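Side-chain contacts in nucleoside-diphosphate-sugar epimerase (Pseudomonas aeruginosa, PDB 2X4G), which is probably an NAD(P)-dependent Rossmann-fold enzyme acting on nucleotide-linked sugars: residues A[16-21]-A[28-33]; A[22-27]-A[182-187]; A[36-41]-A[225-230]; A[40-45]-A[51-56]; A[59-64]-A[76-81]. One frame throughout, in Å; residues are numbered along the deposited sequence.

Interaction 1 (A[16-21]-A[28-33]); sequences YAVLGA and HAARAI
With CG1 of Ile33 anti to its carbonyl carbon (chi1 -67°) and the chain running on extended (chi2 162°), CD1 is carried off the helix to Val18 and Tyr16 on the neighbouring strand. Val18 answers with CG2, the branch beside its own backbone N, which meets Ile33 CD1 at 3.4 Å; the two side chains lie side by side with their ends pointing opposite ways. The same CG2 methyl also rests on the helix backbone, 4.1 Å from Ala30 CA and 4.4 Å from Ala30 CB. Ile33 CD1 thus lies between Val18 CG2 and Tyr16 CB, the latter 4.0 Å away, while Ile33 CG2 sits at the edge of the Tyr16 ring, near its plane. The phenol end leads away from this apolar patch, its OH hydrogen-bonded to Glu231. No hydrogen bond joins the two segments; what meets between them is buried and apolar. The short axes of strand 16-19 and helix 28-33 come within 8.8 Å and run almost antiparallel, at 168°. Strand, glycine-bearing turn and returning helix make up the first half of the opening beta-alpha-beta unit of a Rossmann fold, completed by strand 39-44.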
# COMPACT_ATOMS: atom_id res chain seq x y z
N TYR A 16 -32.71 -13.31 -21.58
CA TYR A 16 -31.74 -13.33 -20.48
C TYR A 16 -31.08 -11.97 -20.34
O TYR A 16 -30.80 -11.31 -21.33
CB TYR A 16 -30.65 -14.39 -20.70
CG TYR A 16 -31.14 -15.83 -20.73
CD1 TYR A 16 -30.97 -16.60 -21.86
CD2 TYR A 16 -31.74 -16.43 -19.62
CE1 TYR A 16 -31.39 -17.91 -21.91
CE2 TYR A 16 -32.16 -17.74 -19.67
CZ TYR A 16 -31.98 -18.47 -20.82
OH TYR A 16 -32.37 -19.77 -20.95
N ALA A 17 -30.85 -11.56 -19.09
CA ALA A 17 -30.26 -10.26 -18.78
C ALA A 17 -28.86 -10.41 -18.23
O ALA A 17 -28.53 -11.45 -17.69
CB ALA A 17 -31.12 -9.52 -17.76
N VAL A 18 -28.05 -9.36 -18.37
CA VAL A 18 -26.69 -9.32 -17.83
C VAL A 18 -26.47 -7.99 -17.13
O VAL A 18 -26.69 -6.94 -17.74
CB VAL A 18 -25.64 -9.40 -18.96
CG1 VAL A 18 -24.24 -9.52 -18.37
CG2 VAL A 18 -25.92 -10.55 -19.89
N LEU A 19 -26.06 -8.01 -15.86
CA LEU A 19 -25.57 -6.80 -15.19
C LEU A 19 -24.07 -6.83 -15.28
O LEU A 19 -23.47 -7.88 -15.09
CB LEU A 19 -25.94 -6.77 -13.72
CG LEU A 19 -27.43 -6.47 -13.50
CD1 LEU A 19 -28.25 -7.77 -13.66
CD2 LEU A 19 -27.69 -5.80 -12.18
N GLY A 20 -23.47 -5.67 -15.55
CA GLY A 20 -22.02 -5.56 -15.68
C GLY A 20 -21.55 -5.99 -17.04
O GLY A 20 -20.43 -6.49 -17.18
N ALA A 21 -22.38 -5.76 -18.05
CA ALA A 21 -22.12 -6.14 -19.43
C ALA A 21 -20.95 -5.42 -20.09
O ALA A 21 -20.45 -5.89 -21.11
CB ALA A 21 -23.35 -5.91 -20.25
N HIS A 28 -18.80 -10.72 -22.83
CA HIS A 28 -18.75 -12.06 -23.46
C HIS A 28 -19.96 -12.93 -23.03
O HIS A 28 -20.42 -13.76 -23.80
CB HIS A 28 -17.42 -12.76 -23.16
CG HIS A 28 -16.24 -12.22 -23.92
ND1 HIS A 28 -15.96 -12.57 -25.22
CD2 HIS A 28 -15.25 -11.38 -23.54
CE1 HIS A 28 -14.86 -11.95 -25.62
NE2 HIS A 28 -14.41 -11.22 -24.61
N ALA A 29 -20.51 -12.74 -21.84
CA ALA A 29 -21.78 -13.41 -21.53
C ALA A 29 -22.84 -12.87 -22.50
O ALA A 29 -23.55 -13.64 -23.12
CB ALA A 29 -22.20 -13.19 -20.11
N ALA A 30 -22.91 -11.55 -22.63
CA ALA A 30 -23.89 -10.90 -23.49
C ALA A 30 -23.83 -11.48 -24.91
O ALA A 30 -24.84 -11.93 -25.46
CB ALA A 30 -23.67 -9.41 -23.50
N ARG A 31 -22.63 -11.49 -25.47
CA ARG A 31 -22.39 -12.10 -26.77
C ARG A 31 -22.85 -13.55 -26.91
O ARG A 31 -23.33 -13.96 -27.94
CB ARG A 31 -20.90 -12.10 -27.04
CG ARG A 31 -20.32 -10.77 -27.33
CD ARG A 31 -18.82 -10.93 -27.50
NE ARG A 31 -18.40 -9.95 -28.46
CZ ARG A 31 -17.97 -10.19 -29.68
NH1 ARG A 31 -17.79 -11.40 -30.13
NH2 ARG A 31 -17.67 -9.16 -30.46
N ALA A 32 -22.62 -14.33 -25.87
CA ALA A 32 -22.99 -15.73 -25.88
C ALA A 32 -24.50 -15.88 -25.93
O ALA A 32 -25.00 -16.79 -26.57
CB ALA A 32 -22.41 -16.44 -24.64
N ILE A 33 -25.20 -14.98 -25.24
CA ILE A 33 -26.66 -14.94 -25.24
C ILE A 33 -27.16 -14.56 -26.62
O ILE A 33 -28.11 -15.11 -27.10
CB ILE A 33 -27.20 -13.91 -24.23
CG1 ILE A 33 -26.89 -14.34 -22.78
CG2 ILE A 33 -28.68 -13.73 -24.38
CD1 ILE A 33 -27.00 -13.19 -21.74

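Interaction 2 (A[22-27]-A[182-187]); sequences TGLLGH and GMVLGE
Leu24 and Val184 overlap flank to flank, running in opposing senses, each beta carbon directed at the other segment. Leu24 CD2 is 4.0 Å from Val184 CG1 and also packs near the carbonyl of the same residue, 3.8 Å from Val184 O. With Leu24 CG anti to the backbone N (chi1 176°), the isobutyl group reaches outward from the first turn of the helix. Of its two methyls, CD2 faces Val184 and CD1 the carbonyl of Glu187. Leu25, one residue further on, brings CD1 to the other branch of Val184, CG2, at 4.3 Å, so that each leucine takes one branch of the valine. The helix that carries them begins after Gly23, its N-cap residue, whose O accepts the bond from His27 N at 3.0 Å. Gly20, Gly23 and Gly26 follow the spacing of the glycine-rich turn of Rossmann dinucleotide-binding domains, a loop that in relatives lies beside the cofactor pyrophosphate. Val184 belongs to the end of strand 176-185, and its O accepts a hydrogen bond from Thr194 OG1. Polar grip between this helix and the loop after the strand comes one residue beyond 22-27, where His28 NE2 hydrogen-bonds to Glu187 O. Ala219, at the start of helix 219-232, touches both Leu24 and Val184.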
# COMPACT_ATOMS: atom_id res chain seq x y z
N THR A 22 -20.52 -4.30 -19.55
CA THR A 22 -19.40 -3.55 -20.14
C THR A 22 -18.04 -4.07 -19.65
O THR A 22 -17.02 -3.75 -20.23
CB THR A 22 -19.50 -2.05 -19.83
OG1 THR A 22 -19.51 -1.88 -18.42
CG2 THR A 22 -20.77 -1.46 -20.40
N GLY A 23 -18.03 -4.86 -18.58
CA GLY A 23 -16.81 -5.53 -18.15
C GLY A 23 -16.44 -6.67 -19.09
O GLY A 23 -17.27 -7.10 -19.90
N LEU A 24 -15.22 -7.19 -18.97
CA LEU A 24 -14.72 -8.21 -19.89
C LEU A 24 -15.60 -9.44 -19.89
O LEU A 24 -16.02 -9.91 -20.94
CB LEU A 24 -13.29 -8.63 -19.51
CG LEU A 24 -12.64 -9.76 -20.33
CD1 LEU A 24 -12.72 -9.50 -21.84
CD2 LEU A 24 -11.20 -9.98 -19.88
N LEU A 25 -15.88 -9.97 -18.72
CA LEU A 25 -16.59 -11.22 -18.65
C LEU A 25 -18.09 -11.03 -18.97
O LEU A 25 -18.69 -11.84 -19.65
CB LEU A 25 -16.36 -11.89 -17.30
CG LEU A 25 -17.03 -13.25 -17.15
CD1 LEU A 25 -16.54 -14.25 -18.22
CD2 LEU A 25 -16.89 -13.80 -15.70
N GLY A 26 -18.70 -9.94 -18.53
CA GLY A 26 -20.09 -9.65 -18.89
C GLY A 26 -20.33 -9.45 -20.39
O GLY A 26 -21.36 -9.84 -20.92
N HIS A 27 -19.37 -8.82 -21.08
CA HIS A 27 -19.54 -8.47 -22.48
C HIS A 27 -19.63 -9.77 -23.24
O HIS A 27 -20.44 -9.92 -24.15
CB HIS A 27 -18.36 -7.64 -22.93
CG HIS A 27 -18.49 -7.05 -24.30
ND1 HIS A 27 -17.67 -6.04 -24.74
CD2 HIS A 27 -19.33 -7.33 -25.32
CE1 HIS A 27 -17.99 -5.72 -25.98
NE2 HIS A 27 -18.99 -6.49 -26.36
N GLY A 182 -11.84 -19.28 -14.10
CA GLY A 182 -10.44 -19.00 -13.82
C GLY A 182 -10.10 -17.58 -14.24
O GLY A 182 -10.99 -16.80 -14.60
N MET A 183 -8.82 -17.24 -14.21
CA MET A 183 -8.35 -15.95 -14.70
C MET A 183 -8.78 -15.79 -16.17
O MET A 183 -8.32 -16.54 -17.03
CB MET A 183 -6.83 -15.87 -14.56
CG MET A 183 -6.25 -14.48 -14.65
SD MET A 183 -4.48 -14.48 -15.03
CE MET A 183 -4.18 -12.72 -15.22
N VAL A 184 -9.66 -14.83 -16.44
CA VAL A 184 -10.23 -14.61 -17.78
C VAL A 184 -9.33 -13.73 -18.65
O VAL A 184 -8.99 -12.62 -18.27
CB VAL A 184 -11.62 -13.95 -17.66
CG1 VAL A 184 -12.23 -13.72 -19.04
CG2 VAL A 184 -12.55 -14.83 -16.81
N LEU A 185 -8.94 -14.22 -19.82
CA LEU A 185 -8.06 -13.47 -20.72
C LEU A 185 -8.66 -13.48 -22.12
O LEU A 185 -9.14 -14.53 -22.56
CB LEU A 185 -6.66 -14.09 -20.75
CG LEU A 185 -5.74 -13.87 -19.55
CD1 LEU A 185 -4.51 -14.72 -19.72
CD2 LEU A 185 -5.35 -12.40 -19.40
N GLY A 186 -8.62 -12.34 -22.81
CA GLY A 186 -9.14 -12.27 -24.17
C GLY A 186 -9.30 -10.88 -24.70
O GLY A 186 -8.74 -9.94 -24.18
N GLU A 187 -10.06 -10.74 -25.77
CA GLU A 187 -10.32 -9.41 -26.34
C GLU A 187 -11.47 -8.68 -25.62
O GLU A 187 -12.27 -9.28 -24.89
CB GLU A 187 -10.59 -9.50 -27.83
CG GLU A 187 -11.75 -10.38 -28.22
CD GLU A 187 -11.98 -10.45 -29.72
OE1 GLU A 187 -11.20 -9.83 -30.48
OE2 GLU A 187 -12.93 -11.14 -30.15

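Interaction 3 (A[36-41]-A[225-230]); sequences AGHDLV and GLLMAL
The imidazole of His38 meets Leu227 CD1 obliquely, 4.5 Å from its ND1, and has on one face the carbonyl oxygen of Ala36, which stands 3.8 Å above the ring plane over its centre. Tyr16 adds an edge-to-face contact of the two rings. This cluster sits where helix 24-35 of the Rossmann beta-alpha-beta unit gives way to strand 39-44. The turn there is a Schellman motif: Gly37 leaves the helix with positive phi (71°), and two bonds reach back into the last helical turn. The chain therefore folds round so that Ala36 and His38 both direct their beta carbons toward helix 219-232. Leu227 supplies that helix's share of the contact. With its CG anti to the backbone N (chi1 175°), it extends off the helix and divides its methyls between the two partners, CD1 for the histidine and CD2 for the alanine. Deeper in, Ile33 touches Leu227, His38 and Leu40, joining this partly buried corner to the apolar layer under helix 24-35. No hydrogen bond crosses between the segments; the nearest approach is methyl to methyl, with Ala36 CB 3.8 Å from Leu227 CD2.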
# COMPACT_ATOMS: atom_id res chain seq x y z
N ALA A 36 -26.52 -17.61 -28.96
CA ALA A 36 -27.53 -18.67 -28.78
C ALA A 36 -28.91 -18.32 -29.37
O ALA A 36 -29.84 -19.13 -29.32
CB ALA A 36 -27.68 -19.02 -27.29
N GLY A 37 -29.05 -17.11 -29.91
CA GLY A 37 -30.34 -16.64 -30.45
C GLY A 37 -31.40 -16.34 -29.41
O GLY A 37 -32.58 -16.44 -29.69
N HIS A 38 -31.00 -15.97 -28.21
CA HIS A 38 -31.93 -15.48 -27.21
C HIS A 38 -32.07 -13.96 -27.30
O HIS A 38 -31.29 -13.29 -27.96
CB HIS A 38 -31.47 -15.94 -25.84
CG HIS A 38 -31.33 -17.42 -25.75
ND1 HIS A 38 -30.21 -18.04 -25.24
CD2 HIS A 38 -32.15 -18.41 -26.17
CE1 HIS A 38 -30.36 -19.35 -25.32
NE2 HIS A 38 -31.52 -19.60 -25.88
N ASP A 39 -33.12 -13.44 -26.67
CA ASP A 39 -33.29 -12.01 -26.54
C ASP A 39 -32.42 -11.55 -25.40
O ASP A 39 -32.46 -12.12 -24.31
CB ASP A 39 -34.76 -11.67 -26.28
CG ASP A 39 -35.62 -11.74 -27.54
OD1 ASP A 39 -36.85 -11.89 -27.38
OD2 ASP A 39 -35.08 -11.62 -28.68
N LEU A 40 -31.62 -10.52 -25.65
CA LEU A 40 -30.64 -10.05 -24.68
C LEU A 40 -31.13 -8.79 -24.03
O LEU A 40 -31.51 -7.83 -24.71
CB LEU A 40 -29.34 -9.76 -25.39
CG LEU A 40 -28.23 -9.09 -24.61
CD1 LEU A 40 -27.85 -9.91 -23.37
CD2 LEU A 40 -27.05 -8.88 -25.58
N VAL A 41 -31.12 -8.80 -22.70
CA VAL A 41 -31.36 -7.58 -21.94
C VAL A 41 -30.06 -7.21 -21.20
O VAL A 41 -29.38 -8.08 -20.66
CB VAL A 41 -32.53 -7.75 -20.95
CG1 VAL A 41 -32.65 -6.53 -20.04
CG2 VAL A 41 -33.84 -7.99 -21.71
N GLY A 225 -19.63 -20.54 -21.03
CA GLY A 225 -19.75 -21.29 -19.81
C GLY A 225 -20.72 -20.67 -18.84
O GLY A 225 -21.46 -21.38 -18.17
N LEU A 226 -20.74 -19.36 -18.74
CA LEU A 226 -21.69 -18.68 -17.87
C LEU A 226 -23.11 -18.95 -18.34
O LEU A 226 -23.95 -19.38 -17.54
CB LEU A 226 -21.42 -17.17 -17.80
CG LEU A 226 -20.12 -16.70 -17.15
CD1 LEU A 226 -20.06 -15.19 -17.17
CD2 LEU A 226 -20.03 -17.20 -15.75
N LEU A 227 -23.38 -18.72 -19.62
CA LEU A 227 -24.71 -19.01 -20.18
C LEU A 227 -25.10 -20.45 -19.86
O LEU A 227 -26.26 -20.72 -19.51
CB LEU A 227 -24.75 -18.78 -21.70
CG LEU A 227 -26.04 -19.16 -22.45
CD1 LEU A 227 -27.16 -18.28 -21.98
CD2 LEU A 227 -25.88 -19.04 -23.96
N MET A 228 -24.15 -21.36 -19.98
CA MET A 228 -24.43 -22.76 -19.79
C MET A 228 -24.74 -23.10 -18.33
O MET A 228 -25.58 -23.94 -18.06
CB MET A 228 -23.27 -23.63 -20.28
CG MET A 228 -23.18 -23.79 -21.78
SD MET A 228 -21.94 -25.02 -22.21
CE MET A 228 -21.02 -24.10 -23.45
N ALA A 229 -24.04 -22.47 -17.40
CA ALA A 229 -24.35 -22.66 -15.98
C ALA A 229 -25.74 -22.15 -15.72
O ALA A 229 -26.50 -22.80 -15.01
CB ALA A 229 -23.36 -21.91 -15.10
N LEU A 230 -26.07 -21.00 -16.30
CA LEU A 230 -27.34 -20.31 -16.05
C LEU A 230 -28.48 -21.20 -16.50
O LEU A 230 -29.42 -21.40 -15.75
CB LEU A 230 -27.40 -18.95 -16.76
CG LEU A 230 -28.68 -18.11 -16.69
CD1 LEU A 230 -28.86 -17.50 -15.33
CD2 LEU A 230 -28.66 -17.01 -17.72

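Interaction 4 (A[40-45]-A[51-56]); sequences LVLIHR and QRLAYL
Two leucine pairs carry this buried contact, Leu40 with Leu56 and Leu42 with Leu53, and in each the side chains cross obliquely. Leu40 CD2 lies 3.6 Å from Leu56 CD1 and 3.9 Å from Leu56 CB, so one methyl presses on both root and end of its partner. In the second pair Leu42 CD1 does the touching, 3.7 Å from both CB and CD2 of Leu53. With CG of Leu42 beside the backbone N (chi1 -56°) and CD1 continuing the chain extended (chi2 -178°), that methyl stands at the far end of the side chain, where it meets Leu53. On the other side, the 3-10 turns of 51-56 present Leu53 and Leu56 three positions apart, with Leu56 N bonded to Leu53 O at 2.9 Å. Further out, polar bonds fix these turns against helix 24-35. Tyr55 OH bonds to His27 NE2 and Arg31 NE, and Arg34 NE donates to Leu56 O. Leu56 also touches Ala30, and Leu53 touches His27, so the turns fill the angle between helix and strand. They belong to the connection between parallel neighbours 39-44 and 59-62, packed on the sheet face that bears the first helix of the Rossmann fold.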
# COMPACT_ATOMS: atom_id res chain seq x y z
N LEU A 40 -31.62 -10.52 -25.65
CA LEU A 40 -30.64 -10.05 -24.68
C LEU A 40 -31.13 -8.79 -24.03
O LEU A 40 -31.51 -7.83 -24.71
CB LEU A 40 -29.34 -9.76 -25.39
CG LEU A 40 -28.23 -9.09 -24.61
CD1 LEU A 40 -27.85 -9.91 -23.37
CD2 LEU A 40 -27.05 -8.88 -25.58
N VAL A 41 -31.12 -8.80 -22.70
CA VAL A 41 -31.36 -7.58 -21.94
C VAL A 41 -30.06 -7.21 -21.20
O VAL A 41 -29.38 -8.08 -20.66
CB VAL A 41 -32.53 -7.75 -20.95
CG1 VAL A 41 -32.65 -6.53 -20.04
CG2 VAL A 41 -33.84 -7.99 -21.71
N LEU A 42 -29.72 -5.93 -21.22
CA LEU A 42 -28.57 -5.41 -20.50
C LEU A 42 -29.04 -4.42 -19.43
O LEU A 42 -29.61 -3.37 -19.75
CB LEU A 42 -27.61 -4.68 -21.45
CG LEU A 42 -27.10 -5.47 -22.64
CD1 LEU A 42 -26.12 -4.63 -23.45
CD2 LEU A 42 -26.47 -6.77 -22.15
N ILE A 43 -28.84 -4.78 -18.17
CA ILE A 43 -29.16 -3.90 -17.06
C ILE A 43 -27.89 -3.13 -16.72
O ILE A 43 -26.91 -3.72 -16.32
CB ILE A 43 -29.68 -4.68 -15.85
CG1 ILE A 43 -30.95 -5.47 -16.21
CG2 ILE A 43 -30.00 -3.74 -14.68
CD1 ILE A 43 -31.35 -6.50 -15.17
N HIS A 44 -27.92 -1.81 -16.90
CA HIS A 44 -26.73 -0.98 -16.68
C HIS A 44 -26.99 0.25 -15.85
O HIS A 44 -28.12 0.76 -15.77
CB HIS A 44 -26.20 -0.49 -18.02
CG HIS A 44 -27.13 0.43 -18.74
ND1 HIS A 44 -27.04 1.80 -18.65
CD2 HIS A 44 -28.14 0.17 -19.61
CE1 HIS A 44 -27.97 2.35 -19.40
NE2 HIS A 44 -28.64 1.39 -20.00
N ARG A 45 -25.93 0.77 -15.24
CA ARG A 45 -26.09 2.02 -14.50
C ARG A 45 -26.06 3.20 -15.48
O ARG A 45 -25.53 3.08 -16.59
CB ARG A 45 -25.08 2.10 -13.36
CG ARG A 45 -23.65 2.24 -13.72
CD ARG A 45 -22.80 2.01 -12.46
NE ARG A 45 -22.56 0.59 -12.22
CZ ARG A 45 -21.89 0.08 -11.18
NH1 ARG A 45 -21.40 0.87 -10.22
NH2 ARG A 45 -21.72 -1.25 -11.08
N GLN A 51 -23.55 1.70 -24.83
CA GLN A 51 -23.59 1.84 -26.30
C GLN A 51 -22.44 1.11 -27.02
O GLN A 51 -22.50 0.95 -28.23
CB GLN A 51 -23.64 3.31 -26.73
CG GLN A 51 -22.50 4.20 -26.19
CD GLN A 51 -22.92 5.08 -24.98
OE1 GLN A 51 -23.30 4.57 -23.91
NE2 GLN A 51 -22.84 6.41 -25.15
N ARG A 52 -21.41 0.67 -26.29
CA ARG A 52 -20.41 -0.23 -26.88
C ARG A 52 -21.00 -1.59 -27.26
O ARG A 52 -20.35 -2.35 -27.95
CB ARG A 52 -19.23 -0.49 -25.93
CG ARG A 52 -18.46 0.74 -25.53
CD ARG A 52 -16.95 0.52 -25.30
NE ARG A 52 -16.66 -0.79 -24.73
CZ ARG A 52 -16.98 -1.17 -23.50
NH1 ARG A 52 -17.60 -0.33 -22.67
NH2 ARG A 52 -16.68 -2.39 -23.09
N LEU A 53 -22.19 -1.91 -26.76
CA LEU A 53 -22.84 -3.18 -27.03
C LEU A 53 -24.06 -3.05 -27.94
O LEU A 53 -24.79 -4.02 -28.19
CB LEU A 53 -23.23 -3.86 -25.70
CG LEU A 53 -22.07 -4.58 -25.01
CD1 LEU A 53 -21.05 -3.59 -24.53
CD2 LEU A 53 -22.56 -5.41 -23.86
N ALA A 54 -24.26 -1.85 -28.49
CA ALA A 54 -25.40 -1.62 -29.38
C ALA A 54 -25.43 -2.61 -30.56
O ALA A 54 -26.50 -3.03 -30.98
CB ALA A 54 -25.40 -0.16 -29.89
N TYR A 55 -24.27 -3.00 -31.07
CA TYR A 55 -24.17 -3.97 -32.16
C TYR A 55 -24.91 -5.30 -31.87
O TYR A 55 -25.37 -5.96 -32.79
CB TYR A 55 -22.71 -4.22 -32.55
CG TYR A 55 -21.91 -5.06 -31.56
CD1 TYR A 55 -21.42 -4.51 -30.38
CD2 TYR A 55 -21.64 -6.40 -31.81
CE1 TYR A 55 -20.70 -5.26 -29.48
CE2 TYR A 55 -20.92 -7.17 -30.89
CZ TYR A 55 -20.45 -6.58 -29.73
OH TYR A 55 -19.74 -7.32 -28.82
N LEU A 56 -25.04 -5.66 -30.59
CA LEU A 56 -25.81 -6.86 -30.21
C LEU A 56 -27.32 -6.65 -30.32
O LEU A 56 -28.10 -7.60 -30.14
CB LEU A 56 -25.46 -7.32 -28.78
CG LEU A 56 -23.99 -7.69 -28.49
CD1 LEU A 56 -23.81 -8.06 -27.03
CD2 LEU A 56 -23.52 -8.82 -29.37

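Interaction 5 (A[59-64]-A[76-81]); sequences ECRVAE and RGLDGV
Arg61 and Arg76 lie with their guanidinium groups flat on each other, centres 4.0 Å apart and planes 16° from parallel, while Arg61 spends its N-H groups at the rim of its own plane. NH2 of Arg61 donates to the backbone O of Arg76 at 2.7 Å, a bond that lies in the carbonyl plane and close to the guanidinium plane; the same nitrogen also bonds to Ala74 O. On the other flank Arg61 NH1 makes a salt bridge to Glu59 OE2 at 2.9 Å, meeting the oxygen from above the carboxylate plane, and NE adds a weak bond to that oxygen at 3.3 Å. The remaining carboxylate oxygen, Glu59 OE1, pairs with Lys15 NZ. Arg76 NH1 donates to Arg73 O rather than to any group of strand 59-62. Its NH2 is 4.5 Å from Glu59 OE2, but that oxygen lies well out of the Arg76 guanidinium plane, so only charge acts there. Arg61 extends from CG to NE, carrying its flat end across to the chain that precedes strand 80-83, where Leu78 CD2 leans on NH2 at 3.9 Å. Edge bonds therefore fix the rotation of the buried arginine and leave a face for stacking; the nearby carboxylate and the carbonyl oxygens probably make the close stacking of two cationic groups tolerable.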
# COMPACT_ATOMS: atom_id res chain seq x y z
N GLU A 59 -31.73 -4.98 -25.63
CA GLU A 59 -32.74 -4.15 -24.97
C GLU A 59 -32.05 -3.66 -23.70
O GLU A 59 -31.48 -4.47 -22.97
CB GLU A 59 -34.00 -4.98 -24.69
CG GLU A 59 -34.99 -4.38 -23.71
CD GLU A 59 -36.21 -5.27 -23.46
OE1 GLU A 59 -36.27 -6.43 -23.94
OE2 GLU A 59 -37.12 -4.81 -22.75
N CYS A 60 -32.04 -2.36 -23.45
CA CYS A 60 -31.31 -1.78 -22.32
C CYS A 60 -32.26 -1.26 -21.31
O CYS A 60 -33.22 -0.57 -21.65
CB CYS A 60 -30.44 -0.64 -22.78
SG CYS A 60 -29.15 -1.21 -23.84
N ARG A 61 -31.98 -1.58 -20.05
CA ARG A 61 -32.79 -1.13 -18.93
C ARG A 61 -31.89 -0.44 -17.93
O ARG A 61 -30.88 -1.01 -17.53
CB ARG A 61 -33.49 -2.32 -18.31
CG ARG A 61 -34.32 -3.10 -19.34
CD ARG A 61 -35.00 -4.31 -18.73
NE ARG A 61 -35.98 -4.87 -19.65
CZ ARG A 61 -36.73 -5.93 -19.38
NH1 ARG A 61 -37.59 -6.35 -20.29
NH2 ARG A 61 -36.64 -6.56 -18.22
N VAL A 62 -32.23 0.80 -17.57
CA VAL A 62 -31.37 1.59 -16.68
C VAL A 62 -31.70 1.26 -15.23
O VAL A 62 -32.86 1.13 -14.86
CB VAL A 62 -31.50 3.10 -16.91
CG1 VAL A 62 -30.46 3.85 -16.10
CG2 VAL A 62 -31.32 3.43 -18.36
N ALA A 63 -30.67 1.10 -14.41
CA ALA A 63 -30.87 0.85 -13.00
C ALA A 63 -29.58 1.10 -12.24
O ALA A 63 -28.56 0.49 -12.54
CB ALA A 63 -31.32 -0.58 -12.78
N GLU A 64 -29.62 2.01 -11.28
CA GLU A 64 -28.53 2.13 -10.31
C GLU A 64 -28.65 0.95 -9.34
O GLU A 64 -29.75 0.53 -8.98
CB GLU A 64 -28.57 3.48 -9.57
CG GLU A 64 -28.14 4.67 -10.43
CD GLU A 64 -28.78 6.00 -10.00
OE1 GLU A 64 -29.62 6.54 -10.77
OE2 GLU A 64 -28.46 6.50 -8.90
N ARG A 76 -37.93 -7.35 -14.63
CA ARG A 76 -39.24 -7.85 -15.04
C ARG A 76 -39.11 -8.74 -16.29
O ARG A 76 -38.32 -8.45 -17.20
CB ARG A 76 -40.20 -6.68 -15.31
CG ARG A 76 -39.97 -5.98 -16.66
CD ARG A 76 -40.66 -4.61 -16.75
NE ARG A 76 -40.39 -3.94 -18.03
CZ ARG A 76 -39.35 -3.15 -18.30
NH1 ARG A 76 -38.43 -2.87 -17.38
NH2 ARG A 76 -39.23 -2.62 -19.50
N GLY A 77 -39.89 -9.83 -16.32
CA GLY A 77 -40.15 -10.59 -17.53
C GLY A 77 -38.93 -11.22 -18.17
O GLY A 77 -38.81 -11.26 -19.40
N LEU A 78 -38.03 -11.69 -17.32
CA LEU A 78 -36.83 -12.36 -17.75
C LEU A 78 -36.95 -13.84 -17.51
O LEU A 78 -37.61 -14.27 -16.55
CB LEU A 78 -35.64 -11.87 -16.95
CG LEU A 78 -35.20 -10.41 -17.08
CD1 LEU A 78 -34.03 -10.21 -16.13
CD2 LEU A 78 -34.83 -10.03 -18.51
N ASP A 79 -36.29 -14.64 -18.36
CA ASP A 79 -36.10 -16.05 -18.06
C ASP A 79 -34.80 -16.32 -17.29
O ASP A 79 -34.58 -17.42 -16.82
CB ASP A 79 -36.13 -16.88 -19.33
CG ASP A 79 -37.45 -16.79 -20.06
OD1 ASP A 79 -38.30 -17.66 -19.81
OD2 ASP A 79 -37.64 -15.86 -20.87
N GLY A 80 -33.93 -15.33 -17.16
CA GLY A 80 -32.71 -15.49 -16.33
C GLY A 80 -31.83 -14.25 -16.29
O GLY A 80 -32.03 -13.31 -17.06
N VAL A 81 -30.84 -14.24 -15.39
CA VAL A 81 -29.94 -13.09 -15.23
C VAL A 81 -28.52 -13.48 -14.80
O VAL A 81 -28.32 -14.25 -13.86
CB VAL A 81 -30.54 -12.08 -14.22
CG1 VAL A 81 -30.63 -12.68 -12.81
CG2 VAL A 81 -29.74 -10.78 -14.22

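In the fold
From the N terminus, interaction 1 closes a short excursion, strand 15-19 through the glycine-rich turn onto helix 24-35. Interaction 2 starts inside that excursion and crosses it, tying the helix start to the distant strand 176-185. Interactions 3 and 4 both set out from strand 39-44: interaction 4 turns back at once through 51-56, whereas interaction 3 reaches helix 219-232 and so also crosses interaction 2. Interaction 4 is nested inside the loop of interaction 2, and interaction 5, between strand 59-62 and the approach to strand 80-83, inside those of interactions 2 and 3. Neighbouring parallel strands link interactions 1, 3, 4 and 5 along one edge region of the Rossmann sheet; interaction 2 lies further across it.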